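Local structure of MobB protein homolog (Geobacillus stearothermophilus, 1XJC) at residues V9-K13 and D121-L125; A27-W33 and M162-R168. The protein is of unknown function but probably binds a guanine nucleotide and takes part in molybdopterin guanine dinucleotide synthesis. All blocks are in the same frame, centred on the assembly; numbering follows the deposited sequence.

Contact 1 of 2, residues V9-K13 and D121-L125; sequences VVGYK and DWASL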
ATOM      1  N   VAL A   9       2.156  -1.211  -1.184  1.00 19.22           N
ATOM      2  CA  VAL A   9       3.225  -0.236  -1.073  1.00 18.67           C
ATOM      3  C   VAL A   9       4.322  -1.009  -0.356  1.00 19.85           C
ATOM      4  O   VAL A   9       4.147  -1.429   0.794  1.00 20.07           O
ATOM      5  CB  VAL A   9       2.784   0.989  -0.246  1.00 18.21           C
ATOM      6  CG1 VAL A   9       4.007   1.879   0.064  1.00 16.79           C
ATOM      7  CG2 VAL A   9       1.721   1.788  -1.026  1.00 16.39           C
ATOM      8  N   VAL A  10       5.436  -1.244  -1.044  1.00 20.99           N
ATOM      9  CA  VAL A  10       6.540  -1.997  -0.450  1.00 21.87           C
ATOM     10  C   VAL A  10       7.849  -1.210  -0.426  1.00 22.42           C
ATOM     11  O   VAL A  10       8.122  -0.396  -1.322  1.00 22.98           O
ATOM     12  CB  VAL A  10       6.778  -3.333  -1.208  1.00 22.33           C
ATOM     13  CG1 VAL A  10       5.522  -4.195  -1.133  1.00 22.47           C
ATOM     14  CG2 VAL A  10       7.137  -3.057  -2.677  1.00 24.00           C
ATOM     15  N   GLY A  11       8.655  -1.462   0.603  1.00 22.17           N
ATOM     16  CA  GLY A  11       9.928  -0.784   0.741  1.00 21.90           C
ATOM     17  C   GLY A  11      10.498  -0.966   2.137  1.00 22.90           C
ATOM     18  O   GLY A  11       9.777  -1.339   3.080  1.00 22.54           O
ATOM     19  N   TYR A  12      11.791  -0.698   2.276  1.00 22.99           N
ATOM     20  CA  TYR A  12      12.462  -0.834   3.558  1.00 23.56           C
ATOM     21  C   TYR A  12      12.191   0.375   4.454  1.00 23.44           C
ATOM     22  O   TYR A  12      11.475   1.306   4.061  1.00 21.51           O
ATOM     23  CB  TYR A  12      13.958  -1.039   3.312  1.00 24.55           C
ATOM     24  CG  TYR A  12      14.238  -2.338   2.570  1.00 28.00           C
ATOM     25  CD1 TYR A  12      13.936  -3.571   3.156  1.00 29.97           C
ATOM     26  CD2 TYR A  12      14.756  -2.337   1.269  1.00 28.02           C
ATOM     27  CE1 TYR A  12      14.141  -4.770   2.466  1.00 31.57           C
ATOM     28  CE2 TYR A  12      14.964  -3.528   0.570  1.00 29.09           C
ATOM     29  CZ  TYR A  12      14.655  -4.740   1.174  1.00 30.90           C
ATOM     30  OH  TYR A  12      14.868  -5.927   0.509  1.00 32.90           O
ATOM     31  N   LYS A  13      12.745   0.345   5.661  1.00 25.14           N
ATOM     32  CA  LYS A  13      12.568   1.432   6.632  1.00 26.50           C
ATOM     33  C   LYS A  13      12.989   2.785   6.056  1.00 24.99           C
ATOM     34  O   LYS A  13      14.012   2.878   5.389  1.00 23.84           O
ATOM     35  CB  LYS A  13      13.375   1.131   7.906  1.00 28.84           C
ATOM     36  CG  LYS A  13      13.561   2.334   8.829  1.00 35.50           C
ATOM     37  CD  LYS A  13      13.516   1.959  10.302  1.00 39.59           C
ATOM     38  CE  LYS A  13      12.088   1.612  10.725  1.00 43.83           C
ATOM     39  NZ  LYS A  13      11.994   1.289  12.183  1.00 47.13           N
ATOM     40  N   ASP A 121      18.683  -1.063  -2.596  1.00 27.10           N
ATOM     41  CA  ASP A 121      17.322  -1.453  -2.209  1.00 24.40           C
ATOM     42  C   ASP A 121      16.621  -2.049  -3.437  1.00 24.13           C
ATOM     43  O   ASP A 121      15.924  -3.056  -3.343  1.00 24.92           O
ATOM     44  CB  ASP A 121      16.477  -0.245  -1.788  1.00 23.48           C
ATOM     45  CG  ASP A 121      16.678   0.164  -0.346  1.00 24.45           C
ATOM     46  OD1 ASP A 121      17.486  -0.443   0.369  1.00 25.60           O
ATOM     47  OD2 ASP A 121      15.999   1.120   0.081  1.00 24.96           O
ATOM     48  N   TRP A 122      16.778  -1.382  -4.578  1.00 23.55           N
ATOM     49  CA  TRP A 122      16.132  -1.804  -5.819  1.00 23.48           C
ATOM     50  C   TRP A 122      16.604  -3.170  -6.288  1.00 25.15           C
ATOM     51  O   TRP A 122      15.814  -3.949  -6.830  1.00 25.69           O
ATOM     52  CB  TRP A 122      16.387  -0.775  -6.923  1.00 22.21           C
ATOM     53  CG  TRP A 122      15.810  -1.150  -8.272  1.00 21.36           C
ATOM     54  CD1 TRP A 122      16.492  -1.245  -9.460  1.00 20.80           C
ATOM     55  CD2 TRP A 122      14.447  -1.484  -8.563  1.00 20.95           C
ATOM     56  NE1 TRP A 122      15.634  -1.614 -10.465  1.00 20.87           N
ATOM     57  CE2 TRP A 122      14.373  -1.772  -9.945  1.00 20.96           C
ATOM     58  CE3 TRP A 122      13.272  -1.577  -7.783  1.00 20.46           C
ATOM     59  CZ2 TRP A 122      13.174  -2.148 -10.573  1.00 20.41           C
ATOM     60  CZ3 TRP A 122      12.079  -1.952  -8.408  1.00 19.57           C
ATOM     61  CH2 TRP A 122      12.040  -2.233  -9.792  1.00 20.33           C
ATOM     62  N   ALA A 123      17.887  -3.454  -6.102  1.00 25.76           N
ATOM     63  CA  ALA A 123      18.444  -4.742  -6.507  1.00 26.90           C
ATOM     64  C   ALA A 123      17.747  -5.886  -5.771  1.00 28.22           C
ATOM     65  O   ALA A 123      17.515  -6.945  -6.346  1.00 29.52           O
ATOM     66  CB  ALA A 123      19.947  -4.778  -6.232  1.00 26.14           C
ATOM     67  N   SER A 124      17.399  -5.685  -4.508  1.00 28.82           N
ATOM     68  CA  SER A 124      16.739  -6.759  -3.776  1.00 30.46           C
ATOM     69  C   SER A 124      15.216  -6.749  -3.871  1.00 30.77           C
ATOM     70  O   SER A 124      14.573  -7.707  -3.434  1.00 33.85           O
ATOM     71  CB  SER A 124      17.138  -6.728  -2.306  1.00 31.56           C
ATOM     72  OG  SER A 124      16.569  -5.611  -1.655  1.00 35.23           O
ATOM     73  N   LEU A 125      14.642  -5.683  -4.435  1.00 28.38           N
ATOM     74  CA  LEU A 125      13.187  -5.562  -4.552  1.00 26.32           C
ATOM     75  C   LEU A 125      12.653  -5.652  -5.987  1.00 25.39           C
ATOM     76  O   LEU A 125      11.457  -5.801  -6.187  1.00 23.48           O
ATOM     77  CB  LEU A 125      12.717  -4.232  -3.936  1.00 25.84           C
ATOM     78  CG  LEU A 125      12.986  -4.000  -2.435  1.00 26.91           C
ATOM     79  CD1 LEU A 125      12.611  -2.587  -2.055  1.00 26.30           C
ATOM     80  CD2 LEU A 125      12.211  -4.985  -1.602  1.00 25.85           C
TER
HETATM   81  O   HOH W   1      13.250   0.421   0.130  1.00 14.74           O
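Y12, the residue just beyond the G11 that follows strand 6-10, reaches out to helix 119-125 and provides much of this interface. The long Y12 side chain spans the gap: Y12 CE2 packs 3.6 Å from L125 CG, and Y12 OH lies 2.8 Å from S124 OG in a hydrogen bond. L125 turns its branched end inward, so that L125 CD1 comes 4.3 Å from G11 CA; its side chain also touches V114 of the neighbouring strand 112-116, as befits a bulky apolar residue on the buried face of a helix. D121 meets Y12 directly, with D121 OD1 3.4 Å from Y12 CD2, and also through a water. Water 1 accepts from Y12 N at 2.8 Å and donates to D121 OD2 at 2.8 Å, and the same carboxylate forms a salt bridge with R117. A tyrosine thus suits a boundary site, apolar along its ring and polar at its tip. The chemistry implies a small, mixed interface, joining the start of a probable P-loop to the helix through a single direct hydrogen bond and one water.

Contact 2 of 2, residues A27-W33 and M162-R168; sequences AAVREGW and MNEVRTR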
ATOM      1  N   ALA A  27      -5.790  11.571  -0.988  1.00 19.52           N
ATOM      2  CA  ALA A  27      -6.356  11.875  -2.301  1.00 18.17           C
ATOM      3  C   ALA A  27      -7.580  10.994  -2.505  1.00 20.04           C
ATOM      4  O   ALA A  27      -8.612  11.460  -2.990  1.00 21.65           O
ATOM      5  CB  ALA A  27      -5.325  11.612  -3.413  1.00 16.96           C
ATOM      6  N   ALA A  28      -7.472   9.716  -2.131  1.00 19.86           N
ATOM      7  CA  ALA A  28      -8.614   8.807  -2.299  1.00 20.80           C
ATOM      8  C   ALA A  28      -9.796   9.309  -1.456  1.00 21.70           C
ATOM      9  O   ALA A  28     -10.931   9.332  -1.925  1.00 21.49           O
ATOM     10  CB  ALA A  28      -8.231   7.372  -1.874  1.00 19.32           C
ATOM     11  N   VAL A  29      -9.525   9.704  -0.209  1.00 22.65           N
ATOM     12  CA  VAL A  29     -10.594  10.209   0.665  1.00 22.05           C
ATOM     13  C   VAL A  29     -11.244  11.456   0.066  1.00 23.34           C
ATOM     14  O   VAL A  29     -12.476  11.570   0.024  1.00 24.35           O
ATOM     15  CB  VAL A  29     -10.068  10.526   2.113  1.00 21.14           C
ATOM     16  CG1 VAL A  29     -11.154  11.216   2.924  1.00 19.68           C
ATOM     17  CG2 VAL A  29      -9.655   9.230   2.821  1.00 20.54           C
ATOM     18  N   ARG A  30     -10.427  12.392  -0.408  1.00 25.13           N
ATOM     19  CA  ARG A  30     -10.959  13.618  -1.018  1.00 27.33           C
ATOM     20  C   ARG A  30     -11.884  13.320  -2.190  1.00 26.81           C
ATOM     21  O   ARG A  30     -12.844  14.041  -2.412  1.00 27.49           O
ATOM     22  CB  ARG A  30      -9.841  14.524  -1.539  1.00 29.57           C
ATOM     23  CG  ARG A  30      -8.994  15.162  -0.489  1.00 35.85           C
ATOM     24  CD  ARG A  30      -8.101  16.216  -1.128  1.00 41.31           C
ATOM     25  NE  ARG A  30      -6.856  16.367  -0.384  1.00 47.27           N
ATOM     26  CZ  ARG A  30      -5.740  15.687  -0.639  1.00 48.26           C
ATOM     27  NH1 ARG A  30      -5.693  14.802  -1.629  1.00 48.86           N
ATOM     28  NH2 ARG A  30      -4.667  15.891   0.109  1.00 49.56           N
ATOM     29  N   GLU A  31     -11.570  12.285  -2.961  1.00 27.14           N
ATOM     30  CA  GLU A  31     -12.402  11.905  -4.101  1.00 28.22           C
ATOM     31  C   GLU A  31     -13.671  11.242  -3.600  1.00 26.82           C
ATOM     32  O   GLU A  31     -14.524  10.863  -4.397  1.00 26.83           O
ATOM     33  CB  GLU A  31     -11.669  10.920  -5.021  1.00 31.81           C
ATOM     34  CG  GLU A  31     -10.595  11.543  -5.878  1.00 37.46           C
ATOM     35  CD  GLU A  31     -11.152  12.626  -6.772  1.00 41.21           C
ATOM     36  OE1 GLU A  31     -11.965  12.302  -7.669  1.00 42.63           O
ATOM     37  OE2 GLU A  31     -10.785  13.802  -6.564  1.00 43.64           O
ATOM     38  N   GLY A  32     -13.782  11.087  -2.278  1.00 25.66           N
ATOM     39  CA  GLY A  32     -14.955  10.450  -1.709  1.00 24.37           C
ATOM     40  C   GLY A  32     -14.949   8.925  -1.753  1.00 24.70           C
ATOM     41  O   GLY A  32     -15.986   8.298  -1.535  1.00 25.16           O
ATOM     42  N   TRP A  33     -13.798   8.315  -2.022  1.00 24.26           N
ATOM     43  CA  TRP A  33     -13.726   6.855  -2.072  1.00 24.33           C
ATOM     44  C   TRP A  33     -13.793   6.217  -0.674  1.00 24.38           C
ATOM     45  O   TRP A  33     -13.464   6.856   0.336  1.00 23.41           O
ATOM     46  CB  TRP A  33     -12.431   6.407  -2.756  1.00 25.10           C
ATOM     47  CG  TRP A  33     -12.339   6.749  -4.227  1.00 27.50           C
ATOM     48  CD1 TRP A  33     -13.289   7.375  -4.994  1.00 27.66           C
ATOM     49  CD2 TRP A  33     -11.239   6.471  -5.100  1.00 28.77           C
ATOM     50  NE1 TRP A  33     -12.842   7.503  -6.292  1.00 28.68           N
ATOM     51  CE2 TRP A  33     -11.586   6.959  -6.384  1.00 29.70           C
ATOM     52  CE3 TRP A  33      -9.987   5.857  -4.924  1.00 30.75           C
ATOM     53  CZ2 TRP A  33     -10.726   6.852  -7.488  1.00 30.11           C
ATOM     54  CZ3 TRP A  33      -9.129   5.753  -6.025  1.00 30.40           C
ATOM     55  CH2 TRP A  33      -9.508   6.250  -7.291  1.00 30.56           C
HETATM   56  N   MSE A 162      -3.788   7.467  -8.864  1.00 20.60           N
HETATM   57  CA  MSE A 162      -5.245   7.518  -8.808  1.00 22.32           C
HETATM   58  C   MSE A 162      -5.821   7.088 -10.174  1.00 23.07           C
HETATM   59  O   MSE A 162      -6.807   6.334 -10.252  1.00 22.91           O
HETATM   60  CB  MSE A 162      -5.706   8.932  -8.438  1.00 24.28           C
HETATM   61  CG  MSE A 162      -5.357   9.325  -6.996  1.00 27.10           C
HETATM   62 SE   MSE A 162      -6.341   8.240  -5.690  0.92 32.76          SE
HETATM   63  CE  MSE A 162      -8.009   9.246  -5.711  1.00 28.64           C
ATOM     64  N   ASN A 163      -5.185   7.539 -11.247  1.00 22.72           N
ATOM     65  CA  ASN A 163      -5.648   7.173 -12.576  1.00 25.00           C
ATOM     66  C   ASN A 163      -5.474   5.666 -12.785  1.00 24.94           C
ATOM     67  O   ASN A 163      -6.346   5.019 -13.374  1.00 24.30           O
ATOM     68  CB  ASN A 163      -4.887   7.941 -13.663  1.00 26.32           C
ATOM     69  CG  ASN A 163      -5.357   7.575 -15.067  1.00 29.85           C
ATOM     70  OD1 ASN A 163      -6.520   7.789 -15.422  1.00 31.76           O
ATOM     71  ND2 ASN A 163      -4.458   7.008 -15.866  1.00 30.21           N
ATOM     72  N   GLU A 164      -4.364   5.109 -12.296  1.00 25.27           N
ATOM     73  CA  GLU A 164      -4.120   3.673 -12.439  1.00 27.45           C
ATOM     74  C   GLU A 164      -5.207   2.881 -11.719  1.00 28.81           C
ATOM     75  O   GLU A 164      -5.682   1.859 -12.231  1.00 29.62           O
ATOM     76  CB  GLU A 164      -2.740   3.273 -11.897  1.00 27.27           C
ATOM     77  CG  GLU A 164      -1.580   3.681 -12.785  1.00 29.51           C
ATOM     78  CD  GLU A 164      -1.733   3.173 -14.219  1.00 31.28           C
ATOM     79  OE1 GLU A 164      -1.708   1.943 -14.421  1.00 32.89           O
ATOM     80  OE2 GLU A 164      -1.883   4.003 -15.140  1.00 31.82           O
ATOM     81  N   VAL A 165      -5.600   3.344 -10.532  1.00 29.87           N
ATOM     82  CA  VAL A 165      -6.655   2.677  -9.785  1.00 31.03           C
ATOM     83  C   VAL A 165      -7.990   2.797 -10.549  1.00 33.80           C
ATOM     84  O   VAL A 165      -8.714   1.815 -10.698  1.00 33.77           O
ATOM     85  CB  VAL A 165      -6.861   3.306  -8.383  1.00 30.15           C
ATOM     86  CG1 VAL A 165      -8.063   2.647  -7.701  1.00 30.01           C
ATOM     87  CG2 VAL A 165      -5.588   3.159  -7.533  1.00 28.03           C
ATOM     88  N   ARG A 166      -8.315   4.000 -11.018  1.00 36.51           N
ATOM     89  CA  ARG A 166      -9.572   4.221 -11.739  1.00 39.80           C
ATOM     90  C   ARG A 166      -9.711   3.396 -13.008  1.00 43.15           C
ATOM     91  O   ARG A 166     -10.768   2.828 -13.279  1.00 43.40           O
ATOM     92  CB  ARG A 166      -9.749   5.699 -12.083  1.00 38.77           C
ATOM     93  CG  ARG A 166     -10.502   6.485 -11.030  1.00 40.33           C
ATOM     94  CD  ARG A 166     -10.847   7.873 -11.538  1.00 40.22           C
ATOM     95  NE  ARG A 166      -9.637   8.576 -11.934  1.00 41.39           N
ATOM     96  CZ  ARG A 166      -8.983   9.442 -11.169  1.00 41.73           C
ATOM     97  NH1 ARG A 166      -9.427   9.736  -9.950  1.00 40.96           N
ATOM     98  NH2 ARG A 166      -7.867   9.996 -11.619  1.00 41.42           N
ATOM     99  N   THR A 167      -8.648   3.337 -13.798  1.00 47.42           N
ATOM    100  CA  THR A 167      -8.682   2.558 -15.028  1.00 51.18           C
ATOM    101  C   THR A 167      -8.570   1.078 -14.633  1.00 53.91           C
ATOM    102  O   THR A 167      -8.099   0.238 -15.405  1.00 54.57           O
ATOM    103  CB  THR A 167      -7.529   2.978 -15.963  1.00 51.07           C
ATOM    104  OG1 THR A 167      -6.277   2.779 -15.301  1.00 52.41           O
ATOM    105  CG2 THR A 167      -7.660   4.451 -16.325  1.00 50.37           C
ATOM    106  N   ARG A 168      -9.026   0.806 -13.409  1.00 57.00           N
ATOM    107  CA  ARG A 168      -9.057  -0.512 -12.759  1.00 59.26           C
ATOM    108  C   ARG A 168      -8.449  -1.635 -13.571  1.00 60.13           C
ATOM    109  O   ARG A 168      -7.412  -2.167 -13.119  1.00 61.43           O
ATOM    110  CB  ARG A 168     -10.508  -0.880 -12.409  1.00 60.34           C
ATOM    111  CG  ARG A 168     -11.368   0.314 -11.955  1.00 61.95           C
ATOM    112  CD  ARG A 168     -11.339   0.567 -10.434  1.00 63.98           C
ATOM    113  NE  ARG A 168     -11.957   1.860 -10.089  1.00 66.34           N
ATOM    114  CZ  ARG A 168     -12.321   2.232  -8.857  1.00 66.27           C
ATOM    115  NH1 ARG A 168     -12.139   1.409  -7.822  1.00 66.65           N
ATOM    116  NH2 ARG A 168     -12.867   3.432  -8.655  1.00 64.47           N
TER
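At the end of helix 17-30, A27 and A28 offer small side chains that let the selenomethionine at M162 come close: A27 CB lies 4.2 Å from M162 SE, and A28 CA is 3.5 Å from M162 CE. Small residues fit here because a long, flexible side chain fills the space between the helices. E31 adds its aliphatic part, with E31 CG 3.5 Å from M162 CE, while E31 OE1 stays 4.3 Å from R166 NH1, too far for a salt bridge. G32 then ends the helix in a Schellman motif; its positive phi of 81° would jam a CB against the preceding carbonyl, and the turn brings W33 back toward helix 154-166. The indole is the broad surface of the contact. M162 CE sits over one face, 3.8 Å from the centroid of the W33 six-membered ring, a CH-pi contact within a Met-aromatic pair. V165 CG1 approaches W33 CZ3 at 3.7 Å, and R166 CG meets the ring edge 3.6 Å from W33 CZ2. V165 also touches L99 and W7 of the central sheet. The arrangement is largely apolar packing of the C-terminal end of helix 17-30 and the turn after it against helix 154-166, typical of the helical layer flanking the parallel sheet of a P-loop NTPase alpha/beta fold.

Strand 6-10 and helix 17-30, which follow each other in the chain, tie the two contacts to one strand-loop-helix unit. Contact 1 holds the start of the connecting loop, a probable Walker A P-loop in which G11 O accepts a hydrogen bond from K17 NZ; contact 2 lies at the far end of the helix that the loop leads into. Their centres are 24 Å apart, on opposite sides of the chain's centre, and their nearest atoms remain about 10 Å from each other, so they do not touch. Contact 1 therefore borders the likely nucleotide site, whereas contact 2 joins the C-terminal helix to the fold at a distance from it.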